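Local coordinates for possible TctC subunit of the Tripartite Tricarboxylate Transport(TTT) Family (Rhodopseudomonas palustris, PDB 6HKE), which binds malate and probably delivers it, as a periplasmic binding protein, to a tripartite tricarboxylate transporter for uptake, at residues A143-G146 with V150-A153; P176-L181 with D187-Q192; G79-H84 with Q295-R300. The protein carries 2 engineered substitutions. All coordinates share one frame; numbering follows the deposited sequence.

Contact 1 (A143-G146 with V150-A153); sequences AHAG and VSYA. With LMR ((2S)-2-hydroxybutanedioic acid), chain E; MLT (D-malate), chain D.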
loop_
_atom_site.group_PDB
_atom_site.type_symbol
_atom_site.label_atom_id
_atom_site.label_comp_id
_atom_site.label_asym_id
_atom_site.label_seq_id
_atom_site.Cartn_x
_atom_site.Cartn_y
_atom_site.Cartn_z
ATOM N N ALA A 143 -6.044 6.929 -12.106
ATOM C CA ALA A 143 -5.054 5.836 -12.129
ATOM C C ALA A 143 -5.194 5.012 -10.846
ATOM O O ALA A 143 -5.367 5.598 -9.762
ATOM C CB ALA A 143 -3.670 6.409 -12.303
ATOM N N HIS A 144 -5.118 3.689 -10.970
ATOM C CA HIS A 144 -4.979 2.742 -9.831
ATOM C C HIS A 144 -4.158 1.544 -10.317
ATOM O O HIS A 144 -3.923 1.459 -11.541
ATOM C CB HIS A 144 -6.357 2.358 -9.294
ATOM C CG HIS A 144 -7.222 1.691 -10.303
ATOM N ND1 HIS A 144 -7.101 0.352 -10.599
ATOM C CD2 HIS A 144 -8.223 2.166 -11.081
ATOM C CE1 HIS A 144 -7.996 0.011 -11.511
ATOM N NE2 HIS A 144 -8.705 1.115 -11.832
ATOM N N ALA A 145 -3.737 0.671 -9.399
ATOM C CA ALA A 145 -2.990 -0.575 -9.669
ATOM C C ALA A 145 -3.875 -1.821 -9.474
ATOM O O ALA A 145 -3.332 -2.889 -9.104
ATOM C CB ALA A 145 -1.779 -0.610 -8.778
ATOM N N GLY A 146 -5.176 -1.738 -9.771
ATOM C CA GLY A 146 -6.099 -2.895 -9.776
ATOM C C GLY A 146 -6.950 -2.993 -8.516
ATOM O O GLY A 146 -6.624 -2.333 -7.495
ATOM N N VAL A 150 -4.270 -0.441 -3.020
ATOM C CA VAL A 150 -4.535 0.720 -2.133
ATOM C C VAL A 150 -5.061 1.862 -3.000
ATOM O O VAL A 150 -6.005 2.537 -2.560
ATOM C CB VAL A 150 -3.255 1.153 -1.396
ATOM C CG1 VAL A 150 -3.473 2.467 -0.676
ATOM C CG2 VAL A 150 -2.761 0.090 -0.431
ATOM N N SER A 151 -4.413 2.098 -4.144
ATOM C CA SER A 151 -4.740 3.206 -5.069
ATOM C C SER A 151 -6.210 3.071 -5.466
ATOM O O SER A 151 -6.901 4.096 -5.433
ATOM C CB SER A 151 -3.827 3.258 -6.284
ATOM O OG SER A 151 -3.712 1.987 -6.924
ATOM N N TYR A 152 -6.672 1.856 -5.769
ATOM C CA TYR A 152 -8.078 1.591 -6.189
ATOM C C TYR A 152 -8.997 1.801 -4.985
ATOM O O TYR A 152 -9.939 2.578 -5.075
ATOM C CB TYR A 152 -8.278 0.187 -6.778
ATOM C CG TYR A 152 -9.709 -0.115 -7.136
ATOM C CD1 TYR A 152 -10.292 0.457 -8.260
ATOM C CD2 TYR A 152 -10.503 -0.919 -6.330
ATOM C CE1 TYR A 152 -11.616 0.213 -8.589
ATOM C CE2 TYR A 152 -11.824 -1.181 -6.648
ATOM C CZ TYR A 152 -12.379 -0.611 -7.782
ATOM O OH TYR A 152 -13.677 -0.837 -8.110
ATOM N N ALA A 153 -8.711 1.126 -3.877
ATOM C CA ALA A 153 -9.540 1.193 -2.652
ATOM C C ALA A 153 -9.705 2.661 -2.252
ATOM O O ALA A 153 -10.860 3.091 -2.066
ATOM C CB ALA A 153 -8.928 0.361 -1.553
HETATM C C1 LMR E . -1.201 0.074 -4.550
HETATM O O1A LMR E . -1.600 -1.047 -4.196
HETATM O O1B LMR E . -1.953 1.056 -4.785
HETATM C C2 LMR E . 0.317 0.272 -4.687
HETATM O O2 LMR E . 1.072 -0.155 -3.558
HETATM C C3 LMR E . 0.899 -0.447 -5.907
HETATM C C4 LMR E . 2.410 -0.416 -5.761
HETATM O O4A LMR E . 3.059 0.242 -6.596
HETATM O O4B LMR E . 2.932 -1.013 -4.786
HETATM C C1 MLT D . -1.120 -0.232 -4.479
HETATM O O1 MLT D . -1.810 -0.903 -3.680
HETATM O O2 MLT D . -1.608 0.768 -5.053
HETATM C C2 MLT D . 0.295 -0.681 -4.767
HETATM O O3 MLT D . 1.133 -0.946 -3.624
HETATM C C3 MLT D . 1.072 0.363 -5.511
HETATM C C4 MLT D . 2.409 -0.294 -5.738
HETATM O O4 MLT D . 3.043 -0.778 -4.761
HETATM O O5 MLT D . 2.791 -0.349 -6.925
HETATM O O HOH W 1 -6.297 6.127 -7.399
#
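Tyr152 sets one edge of its ring against a face of His144. Tyr152 CD1 lies over the middle of the imidazole, with the ring centroids 5.0 Å apart and the planes at 66°, an edge-to-face pair. The two side chains run side by side and point the same way. The phenol reaches this place because its CG is anti to the backbone N (chi1 177°). The imidazole is also held from its edge, where Gly146 N donates to His144 ND1 at 3.0 Å, in the ring plane. An alanine at His144 would remove the face under Tyr152 and is likely to leave Gly146 N without this acceptor. Gly146 O closes on Tyr152 CB at 3.1 Å.

Ser151 makes the direct polar link. Ala145 N donates to Ser151 OG at 2.8 Å, and Ser149 OG also bonds to this hydroxyl. One water donates to Ala143 O and to Ser151 O, bridging strand and helix.

The start of helix 150-162 faces the ligand. Val150 N and Ser151 N both donate to one carboxylate of bound malate, in either enantiomer. The helix end would probably favour that negative charge. This is the strand-to-helix turn of a beta-alpha-beta unit, with the malate carboxylate held at the helix N-terminus.

Contact 2 (P176-L181 with D187-Q192); sequences PALQAL and DYMCDQ. With MLT (D-malate), chain D; LMR ((2S)-2-hydroxybutanedioic acid), chain E.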
loop_
_atom_site.group_PDB
_atom_site.type_symbol
_atom_site.label_atom_id
_atom_site.label_comp_id
_atom_site.label_asym_id
_atom_site.label_seq_id
_atom_site.Cartn_x
_atom_site.Cartn_y
_atom_site.Cartn_z
ATOM N N PRO A 176 4.536 2.898 -12.157
ATOM C CA PRO A 176 4.065 3.268 -13.494
ATOM C C PRO A 176 2.914 4.289 -13.489
ATOM O O PRO A 176 2.952 5.194 -14.300
ATOM C CB PRO A 176 3.652 1.916 -14.087
ATOM C CG PRO A 176 4.590 0.957 -13.408
ATOM C CD PRO A 176 4.616 1.447 -11.973
ATOM N N ALA A 177 1.916 4.141 -12.620
ATOM C CA ALA A 177 0.762 5.075 -12.564
ATOM C C ALA A 177 1.262 6.498 -12.252
ATOM O O ALA A 177 0.730 7.463 -12.820
ATOM C CB ALA A 177 -0.263 4.615 -11.561
ATOM N N LEU A 178 2.242 6.635 -11.364
ATOM C CA LEU A 178 2.785 7.962 -10.989
ATOM C C LEU A 178 3.422 8.595 -12.218
ATOM O O LEU A 178 3.098 9.747 -12.477
ATOM C CB LEU A 178 3.808 7.839 -9.858
ATOM C CG LEU A 178 4.282 9.169 -9.279
ATOM C CD1 LEU A 178 3.115 9.940 -8.689
ATOM C CD2 LEU A 178 5.367 8.946 -8.236
ATOM N N GLN A 179 4.294 7.867 -12.928
ATOM C CA GLN A 179 4.957 8.363 -14.170
ATOM C C GLN A 179 3.886 8.836 -15.164
ATOM O O GLN A 179 4.091 9.888 -15.769
ATOM C CB GLN A 179 5.900 7.316 -14.765
ATOM C CG GLN A 179 7.347 7.496 -14.316
ATOM C CD GLN A 179 8.078 6.183 -14.154
ATOM O OE1 GLN A 179 7.989 5.287 -14.997
ATOM N NE2 GLN A 179 8.821 6.058 -13.061
ATOM N N ALA A 180 2.765 8.121 -15.282
ATOM C CA ALA A 180 1.621 8.505 -16.139
ATOM C C ALA A 180 1.020 9.837 -15.662
ATOM O O ALA A 180 0.557 10.619 -16.514
ATOM C CB ALA A 180 0.593 7.406 -16.100
ATOM N N LEU A 181 0.982 10.066 -14.342
ATOM C CA LEU A 181 0.479 11.322 -13.727
ATOM C C LEU A 181 1.487 12.454 -13.986
ATOM O O LEU A 181 1.057 13.557 -14.277
ATOM C CB LEU A 181 0.218 11.103 -12.231
ATOM C CG LEU A 181 -0.627 12.200 -11.580
ATOM C CD1 LEU A 181 -2.083 12.082 -11.993
ATOM C CD2 LEU A 181 -0.502 12.186 -10.071
ATOM N N ASP A 187 -5.314 11.915 -14.754
ATOM C CA ASP A 187 -5.780 13.174 -14.120
ATOM C C ASP A 187 -5.508 13.132 -12.620
ATOM O O ASP A 187 -4.843 14.049 -12.112
ATOM C CB ASP A 187 -7.236 13.423 -14.492
ATOM C CG ASP A 187 -7.329 13.704 -15.983
ATOM O OD1 ASP A 187 -6.779 14.736 -16.404
ATOM O OD2 ASP A 187 -7.840 12.839 -16.716
ATOM N N TYR A 188 -5.967 12.097 -11.927
ATOM C CA TYR A 188 -5.633 11.957 -10.494
ATOM C C TYR A 188 -5.496 10.494 -10.091
ATOM O O TYR A 188 -5.690 9.562 -10.885
ATOM C CB TYR A 188 -6.619 12.742 -9.633
ATOM C CG TYR A 188 -8.036 12.246 -9.575
ATOM C CD1 TYR A 188 -8.957 12.645 -10.523
ATOM C CD2 TYR A 188 -8.487 11.489 -8.502
ATOM C CE1 TYR A 188 -10.285 12.275 -10.430
ATOM C CE2 TYR A 188 -9.811 11.098 -8.406
ATOM C CZ TYR A 188 -10.715 11.498 -9.372
ATOM O OH TYR A 188 -12.025 11.117 -9.306
ATOM N N MET A 189 -5.117 10.342 -8.832
ATOM C CA MET A 189 -4.575 9.105 -8.252
ATOM C C MET A 189 -4.585 9.304 -6.739
ATOM O O MET A 189 -4.267 10.435 -6.285
ATOM C CB MET A 189 -3.146 8.951 -8.771
ATOM C CG MET A 189 -2.596 7.563 -8.761
ATOM S SD MET A 189 -0.947 7.722 -9.479
ATOM C CE MET A 189 0.074 7.678 -8.014
ATOM N N CYS A 190 -4.979 8.278 -5.993
ATOM C CA CYS A 190 -4.703 8.204 -4.542
ATOM C C CYS A 190 -3.485 7.316 -4.404
ATOM O O CYS A 190 -3.533 6.227 -4.982
ATOM C CB CYS A 190 -5.909 7.693 -3.778
ATOM S SG CYS A 190 -7.313 8.816 -3.978
ATOM N N ASP A 191 -2.408 7.817 -3.788
ATOM C CA ASP A 191 -1.151 7.036 -3.681
ATOM C C ASP A 191 -0.612 7.078 -2.242
ATOM O O ASP A 191 -0.866 8.023 -1.512
ATOM C CB ASP A 191 -0.159 7.509 -4.739
ATOM C CG ASP A 191 0.941 6.513 -5.098
ATOM O OD1 ASP A 191 0.874 5.357 -4.638
ATOM O OD2 ASP A 191 1.876 6.914 -5.840
ATOM N N GLN A 192 0.109 6.030 -1.878
ATOM C CA GLN A 192 0.927 5.936 -0.652
ATOM C C GLN A 192 2.012 7.027 -0.678
ATOM O O GLN A 192 2.635 7.274 -1.734
ATOM C CB GLN A 192 1.465 4.506 -0.563
ATOM C CG GLN A 192 0.381 3.510 -0.173
ATOM C CD GLN A 192 0.721 2.099 -0.555
ATOM O OE1 GLN A 192 1.251 1.345 0.262
ATOM N NE2 GLN A 192 0.463 1.755 -1.813
HETATM C C1 MLT D . -1.120 -0.232 -4.479
HETATM O O1 MLT D . -1.810 -0.903 -3.680
HETATM O O2 MLT D . -1.608 0.768 -5.053
HETATM C C2 MLT D . 0.295 -0.681 -4.767
HETATM O O3 MLT D . 1.133 -0.946 -3.624
HETATM C C3 MLT D . 1.072 0.363 -5.511
HETATM C C4 MLT D . 2.409 -0.294 -5.738
HETATM O O4 MLT D . 3.043 -0.778 -4.761
HETATM O O5 MLT D . 2.791 -0.349 -6.925
HETATM C C1 LMR E . -1.201 0.074 -4.550
HETATM O O1A LMR E . -1.600 -1.047 -4.196
HETATM O O1B LMR E . -1.953 1.056 -4.785
HETATM C C2 LMR E . 0.317 0.272 -4.687
HETATM O O2 LMR E . 1.072 -0.155 -3.558
HETATM C C3 LMR E . 0.899 -0.447 -5.907
HETATM C C4 LMR E . 2.410 -0.416 -5.761
HETATM O O4A LMR E . 3.059 0.242 -6.596
HETATM O O4B LMR E . 2.932 -1.013 -4.786
#
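Asp191, which touches Leu178 across the contact, has its OD1 gripped twice. Thr174 OG1 bonds to it, and Gln192 N makes a weak, bent bond to Asp191 OD1 at 2.9 Å and 121°. Asn195 holds the other oxygen, OD2. That same OD2 lies 4.3 Å from Leu178 CD1, so the buried carboxylate meets the helix through a methyl group and draws its bonds from other neighbours.

The rest of the contact is apolar, and Met189 is its centre. Its CG is anti to the backbone N and the chain runs straight on to SD, which carries the sulfur up to the helix. There Met189 SD sits 3.8 Å from Ala177 CB, with the backbone oxygen of Ala177 close by. The chain then bends at chi3 (102°) and turns the end methyl onto Leu178. Met189 CE meets Leu178 CD1 at 3.8 Å, the two side chains crossing at about a right angle.

Leu181 covers the beginning of the strand. Its CD1 rests on Asp187 O at 3.4 Å, and its CD2 reaches toward Met189 CB. At the far end, Gln192 turns to the ligand. Gln192 NE2 donates to the hydroxyl O2 of (S)-malate at 2.7 Å and only weakly to that of D-malate.

The axes of helix 176-181 and strand 188-192 pass 9.1 Å apart and run roughly antiparallel, at 143°. Strand 188-192 lies between strand 141-144, parallel to it, and strand 102-118, antiparallel. Helix 174-182 covers the Met189 and Asp191 face, where Leu116 and Ala143 join the packing. Helix 150-162 covers the opposite face, against Tyr188 and Cys190.

Contact 3 (G79-H84 with Q295-R300); sequences GHLGTH and QEEISR. With MLT (D-malate), chain D; LMR ((2S)-2-hydroxybutanedioic acid), chain E.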
loop_
_atom_site.group_PDB
_atom_site.type_symbol
_atom_site.label_atom_id
_atom_site.label_comp_id
_atom_site.label_asym_id
_atom_site.label_seq_id
_atom_site.Cartn_x
_atom_site.Cartn_y
_atom_site.Cartn_z
ATOM N N GLY A 79 1.877 -8.097 1.635
ATOM C CA GLY A 79 0.491 -7.663 1.453
ATOM C C GLY A 79 0.286 -6.294 2.066
ATOM O O GLY A 79 1.145 -5.829 2.831
ATOM N N HIS A 80 -0.828 -5.660 1.761
ATOM C CA HIS A 80 -1.136 -4.329 2.321
ATOM C C HIS A 80 -2.650 -4.177 2.440
ATOM O O HIS A 80 -3.373 -5.168 2.176
ATOM C CB HIS A 80 -0.415 -3.256 1.504
ATOM C CG HIS A 80 -0.814 -3.156 0.075
ATOM N ND1 HIS A 80 -2.038 -3.569 -0.380
ATOM C CD2 HIS A 80 -0.176 -2.587 -0.969
ATOM C CE1 HIS A 80 -2.140 -3.291 -1.671
ATOM N NE2 HIS A 80 -0.992 -2.684 -2.062
ATOM N N LEU A 81 -3.077 -2.979 2.816
ATOM C CA LEU A 81 -4.493 -2.628 3.055
ATOM C C LEU A 81 -5.366 -3.099 1.886
ATOM O O LEU A 81 -6.528 -3.418 2.154
ATOM C CB LEU A 81 -4.586 -1.114 3.278
ATOM C CG LEU A 81 -5.986 -0.506 3.195
ATOM C CD1 LEU A 81 -6.085 0.720 4.088
ATOM C CD2 LEU A 81 -6.312 -0.125 1.758
ATOM N N GLY A 82 -4.845 -3.121 0.651
ATOM C CA GLY A 82 -5.582 -3.601 -0.536
ATOM C C GLY A 82 -5.625 -5.123 -0.619
ATOM O O GLY A 82 -6.708 -5.709 -0.533
ATOM N N THR A 83 -4.480 -5.776 -0.782
ATOM C CA THR A 83 -4.423 -7.205 -1.170
ATOM C C THR A 83 -4.977 -8.055 -0.033
ATOM O O THR A 83 -5.516 -9.133 -0.330
ATOM C CB THR A 83 -2.994 -7.611 -1.509
ATOM O OG1 THR A 83 -2.215 -7.389 -0.333
ATOM C CG2 THR A 83 -2.453 -6.821 -2.675
ATOM N N HIS A 84 -4.839 -7.578 1.213
ATOM C CA HIS A 84 -5.146 -8.353 2.436
ATOM C C HIS A 84 -6.175 -7.622 3.291
ATOM O O HIS A 84 -6.174 -7.851 4.517
ATOM C CB HIS A 84 -3.858 -8.647 3.201
ATOM C CG HIS A 84 -3.064 -9.725 2.559
ATOM N ND1 HIS A 84 -2.400 -9.532 1.376
ATOM C CD2 HIS A 84 -2.872 -11.015 2.913
ATOM C CE1 HIS A 84 -1.818 -10.666 1.028
ATOM N NE2 HIS A 84 -2.091 -11.601 1.964
ATOM N N GLN A 295 -8.027 -8.136 10.103
ATOM C CA GLN A 295 -9.440 -8.322 10.544
ATOM C C GLN A 295 -10.174 -6.976 10.449
ATOM O O GLN A 295 -11.252 -6.930 9.821
ATOM C CB GLN A 295 -9.506 -8.911 11.953
ATOM C CG GLN A 295 -10.766 -9.717 12.202
ATOM C CD GLN A 295 -10.798 -11.019 11.433
ATOM O OE1 GLN A 295 -9.769 -11.648 11.147
ATOM N NE2 GLN A 295 -12.008 -11.451 11.110
ATOM N N GLU A 296 -9.581 -5.915 11.002
ATOM C CA GLU A 296 -10.164 -4.545 11.031
ATOM C C GLU A 296 -10.291 -3.995 9.608
ATOM O O GLU A 296 -11.340 -3.426 9.298
ATOM C CB GLU A 296 -9.315 -3.619 11.897
ATOM C CG GLU A 296 -9.507 -3.869 13.377
ATOM C CD GLU A 296 -8.456 -3.238 14.274
ATOM O OE1 GLU A 296 -7.387 -2.843 13.755
ATOM O OE2 GLU A 296 -8.704 -3.150 15.501
ATOM N N GLU A 297 -9.265 -4.169 8.770
ATOM C CA GLU A 297 -9.300 -3.691 7.363
ATOM C C GLU A 297 -10.420 -4.416 6.611
ATOM O O GLU A 297 -11.181 -3.734 5.923
ATOM C CB GLU A 297 -7.963 -3.865 6.639
ATOM C CG GLU A 297 -7.672 -2.727 5.670
ATOM C CD GLU A 297 -7.781 -1.328 6.271
ATOM O OE1 GLU A 297 -8.664 -0.568 5.826
ATOM O OE2 GLU A 297 -6.986 -0.986 7.177
ATOM N N ILE A 298 -10.541 -5.733 6.752
ATOM C CA ILE A 298 -11.604 -6.509 6.041
ATOM C C ILE A 298 -12.970 -5.893 6.376
ATOM O O ILE A 298 -13.729 -5.641 5.421
ATOM C CB ILE A 298 -11.537 -8.019 6.361
ATOM C CG1 ILE A 298 -10.314 -8.672 5.712
ATOM C CG2 ILE A 298 -12.830 -8.726 5.960
ATOM C CD1 ILE A 298 -10.123 -10.147 6.031
ATOM N N SER A 299 -13.260 -5.646 7.662
ATOM C CA SER A 299 -14.576 -5.164 8.171
ATOM C C SER A 299 -14.809 -3.725 7.719
ATOM O O SER A 299 -15.964 -3.405 7.338
ATOM C CB SER A 299 -14.700 -5.227 9.679
ATOM O OG SER A 299 -13.962 -6.298 10.223
ATOM N N ARG A 300 -13.766 -2.892 7.824
ATOM C CA ARG A 300 -13.796 -1.452 7.461
ATOM C C ARG A 300 -14.323 -1.335 6.020
ATOM O O ARG A 300 -15.289 -0.595 5.810
ATOM C CB ARG A 300 -12.408 -0.842 7.714
ATOM C CG ARG A 300 -12.307 0.655 7.481
ATOM C CD ARG A 300 -12.183 0.975 6.002
ATOM N NE ARG A 300 -12.215 2.401 5.669
ATOM C CZ ARG A 300 -11.156 3.205 5.612
ATOM N NH1 ARG A 300 -11.331 4.472 5.282
ATOM N NH2 ARG A 300 -9.940 2.754 5.881
HETATM C C1 MLT D . -1.120 -0.232 -4.479
HETATM O O1 MLT D . -1.810 -0.903 -3.680
HETATM O O2 MLT D . -1.608 0.768 -5.053
HETATM C C2 MLT D . 0.295 -0.681 -4.767
HETATM O O3 MLT D . 1.133 -0.946 -3.624
HETATM C C3 MLT D . 1.072 0.363 -5.511
HETATM C C4 MLT D . 2.409 -0.294 -5.738
HETATM O O4 MLT D . 3.043 -0.778 -4.761
HETATM O O5 MLT D . 2.791 -0.349 -6.925
HETATM C C1 LMR E . -1.201 0.074 -4.550
HETATM O O1A LMR E . -1.600 -1.047 -4.196
HETATM O O1B LMR E . -1.953 1.056 -4.785
HETATM C C2 LMR E . 0.317 0.272 -4.687
HETATM O O2 LMR E . 1.072 -0.155 -3.558
HETATM C C3 LMR E . 0.899 -0.447 -5.907
HETATM C C4 LMR E . 2.410 -0.416 -5.761
HETATM O O4A LMR E . 3.059 0.242 -6.596
HETATM O O4B LMR E . 2.932 -1.013 -4.786
#
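Unusually, the buried carboxylate of Glu297 presses on the apolar Leu81. Leu81 CD1 lies 3.4 Å from Glu297 OE1 and just as near the carboxyl carbon, and no hydrogen bond crosses between the segments. A bend at chi2 (52°) folds the Glu297 chain so that its CG also meets Leu81 CG, at 3.7 Å. The charge has its partners in other residues. Trp238 NE1 bonds to OE2, Trp301 NE1 bonds weakly to OE1, and Arg300 NH2 forms a salt bridge with Glu297 OE1 at 3.6 Å. These would probably keep the acid ionised. Ile298 adds a looser touch on the backbone of His84.

Leu81 sits in a tight turn. His80 and Thr83 form a capping box: His80 N donates to Thr83 OG1 at 3.0 Å, and Gly82 N donates to His80 ND1 from 35° out of the ring plane. The other ring nitrogen, His80 NE2, donates to carboxylate O1A of (S)-malate at 2.8 Å, but only weakly to D-malate.

The turn links strand 75-80 to helix 82-90. Helix 287-305 packs outside it, and strand 236-244, antiparallel to strand 75-80, supplies Trp238 to both. Helix 150-162 borders the site, with Val150 against His80 and Leu157 against Arg300.

Overall arrangement
All three contacts are buried, and each has a residue that binds malate. Contacts 1 and 2 are neighbours, with centres about 9 Å apart. Their strands 141-144 and 188-192 lie side by side, and Ala143 N probably bonds to Tyr188 O. Contact 3 is on the other side of the chain's centre from contact 2. It closes a long loop of chain that contains both others, and meets contact 1 where His80 and Leu81 pack on Val150. The chemistry differs. Contact 1 is polar and aromatic, contact 2 mostly aliphatic and sulfur, and contact 3 sets a charged carboxylate on a leucine, with a C-terminal helix behind the pocket.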